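Local coordinates for glutaredoxin related protein (Sulfolobus solfataricus, PDB 4MNN), which probably acts as a thiol-disulfide oxidoreductase, an atypical member of the protein disulfide oxidoreductases of the thioredoxin fold, at residues Asp4-Ile7 and Lys8-Asn12. Sequence-based numbering, arbitrary orientation.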
loop_
_atom_site.group_PDB
_atom_site.type_symbol
_atom_site.label_atom_id
_atom_site.label_comp_id
_atom_site.label_asym_id
_atom_site.label_seq_id
_atom_site.Cartn_x
_atom_site.Cartn_y
_atom_site.Cartn_z
ATOM N N ASP A 4 2.585 -6.632 -17.914
ATOM C CA ASP A 4 2.640 -5.466 -18.805
ATOM C C ASP A 4 1.308 -4.883 -19.270
ATOM O O ASP A 4 1.099 -3.652 -19.230
ATOM C CB ASP A 4 3.496 -5.785 -20.026
ATOM C CG ASP A 4 4.924 -6.108 -19.650
ATOM O OD1 ASP A 4 5.199 -6.194 -18.435
ATOM O OD2 ASP A 4 5.759 -6.282 -20.560
ATOM N N TYR A 5 0.407 -5.747 -19.731
ATOM C CA TYR A 5 -0.875 -5.232 -20.212
ATOM C C TYR A 5 -1.687 -4.599 -19.107
ATOM O O TYR A 5 -2.197 -3.487 -19.276
ATOM C CB TYR A 5 -1.703 -6.336 -20.894
ATOM C CG TYR A 5 -2.998 -5.823 -21.505
ATOM C CD1 TYR A 5 -2.998 -4.745 -22.396
ATOM C CD2 TYR A 5 -4.220 -6.414 -21.188
ATOM C CE1 TYR A 5 -4.205 -4.273 -22.964
ATOM C CE2 TYR A 5 -5.417 -5.956 -21.740
ATOM C CZ TYR A 5 -5.400 -4.890 -22.626
ATOM O OH TYR A 5 -6.589 -4.463 -23.182
ATOM N N VAL A 6 -1.805 -5.283 -17.973
ATOM C CA VAL A 6 -2.599 -4.720 -16.896
ATOM C C VAL A 6 -1.986 -3.423 -16.360
ATOM O O VAL A 6 -2.705 -2.479 -16.004
ATOM C CB VAL A 6 -2.814 -5.729 -15.744
ATOM C CG1 VAL A 6 -1.532 -5.948 -14.965
ATOM C CG2 VAL A 6 -3.929 -5.226 -14.832
ATOM N N ILE A 7 -0.667 -3.343 -16.340
ATOM C CA ILE A 7 -0.049 -2.104 -15.844
ATOM C C ILE A 7 -0.410 -0.980 -16.795
ATOM O O ILE A 7 -0.784 0.116 -16.370
ATOM C CB ILE A 7 1.474 -2.256 -15.762
ATOM C CG1 ILE A 7 1.798 -3.277 -14.664
ATOM C CG2 ILE A 7 2.160 -0.848 -15.516
ATOM C CD1 ILE A 7 3.284 -3.721 -14.643
ATOM N N LYS A 8 -0.334 -1.250 -18.096
ATOM C CA LYS A 8 -0.681 -0.215 -19.061
ATOM C C LYS A 8 -2.140 0.202 -18.942
ATOM O O LYS A 8 -2.484 1.397 -18.963
ATOM C CB LYS A 8 -0.430 -0.701 -20.493
ATOM C CG LYS A 8 -0.727 0.379 -21.548
ATOM C CD LYS A 8 -0.486 -0.109 -22.974
ATOM C CE LYS A 8 -0.524 1.077 -23.953
ATOM N NZ LYS A 8 0.194 0.810 -25.245
ATOM N N GLU A 9 -3.017 -0.786 -18.855
ATOM C CA GLU A 9 -4.425 -0.477 -18.810
ATOM C C GLU A 9 -4.808 0.377 -17.621
ATOM O O GLU A 9 -5.701 1.233 -17.722
ATOM C CB GLU A 9 -5.239 -1.759 -18.859
ATOM C CG GLU A 9 -5.220 -2.386 -20.258
ATOM C CD GLU A 9 -5.821 -1.469 -21.314
ATOM O OE1 GLU A 9 -5.119 -1.132 -22.292
ATOM O OE2 GLU A 9 -6.998 -1.078 -21.159
ATOM N N TYR A 10 -4.117 0.177 -16.510
ATOM C CA TYR A 10 -4.417 0.976 -15.333
ATOM C C TYR A 10 -3.689 2.295 -15.291
ATOM O O TYR A 10 -4.256 3.297 -14.892
ATOM C CB TYR A 10 -4.057 0.223 -14.049
ATOM C CG TYR A 10 -5.136 -0.717 -13.585
ATOM C CD1 TYR A 10 -5.319 -1.946 -14.193
ATOM C CD2 TYR A 10 -6.019 -0.344 -12.555
ATOM C CE1 TYR A 10 -6.355 -2.798 -13.805
ATOM C CE2 TYR A 10 -7.054 -1.188 -12.160
ATOM C CZ TYR A 10 -7.216 -2.413 -12.792
ATOM O OH TYR A 10 -8.253 -3.244 -12.414
ATOM N N LEU A 11 -2.438 2.301 -15.736
ATOM C CA LEU A 11 -1.630 3.495 -15.600
ATOM C C LEU A 11 -1.440 4.426 -16.771
ATOM O O LEU A 11 -1.145 5.614 -16.575
ATOM C CB LEU A 11 -0.269 3.086 -15.062
ATOM C CG LEU A 11 -0.346 2.215 -13.797
ATOM C CD1 LEU A 11 1.061 1.999 -13.259
ATOM C CD2 LEU A 11 -1.235 2.878 -12.730
ATOM N N ASN A 12 -1.615 3.912 -17.978
ATOM C CA ASN A 12 -1.396 4.753 -19.140
ATOM C C ASN A 12 -2.174 6.068 -19.102
ATOM O O ASN A 12 -1.651 7.077 -19.529
ATOM C CB ASN A 12 -1.703 3.994 -20.442
ATOM C CG ASN A 12 -1.228 4.752 -21.674
ATOM O OD1 ASN A 12 -0.147 5.361 -21.666
ATOM N ND2 ASN A 12 -2.020 4.712 -22.742
#
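Tyr5 and Glu9, one turn apart on the amphipathic helix 4-11, meet ring face to aliphatic chain. The phenol leaves its backbone with CG anti to N (chi1 -176°), which swings the ring alongside the next turn. With chi1 at -73°, CG of Glu9 is carried over the ring, 3.6 Å from the Tyr5 centroid, in a CH-pi contact offset toward the rim. The bend at chi2 then lays down the carboxylate, turned 31° from the ring plane, with OE1 3.3 Å from CE1 of Tyr5. Both residues suit an exposed position: one methylene covers part of an aromatic face while the polar ends can remain hydrated.

One residue further on, Val6 and Tyr10 repeat the i to i+4 spacing differently. CG2 of Val6, one methyl of a beta-branched side chain, lies 3.6 Å from CE1 of Tyr10, beside the CD1-CE1 bond and off the ring plane; O of Val6 stands in that plane, 3.2 Å from CD1. At this partly exposed position tyrosine offers an apolar ring to Val6 and to Leu75 of helix 71-83, together with a polar hydroxyl. Were Tyr10 an alanine, CG2 of Val6 would probably lose its aromatic neighbour and a gap would open against Leu75 and Asn76.

On the buried side, CG2 of Ile7 approaches CD1 of Leu11 at 3.8 Å. These apolar chains suit the interior, where both pack on Phe33 and Leu11 also on Leu75 and Leu78, fastening this N-terminal helix to helices 27-33 and 71-83.

Regular alpha-helical bonds set the spacing, N of Glu9 reaching O of Tyr5 at 2.9 Å. Since no side-chain hydrogen bond or salt bridge spans the turn, cohesion between these side chains rests on dispersion and CH-pi contact, while backbone i to i+4 bonds hold the turns in place.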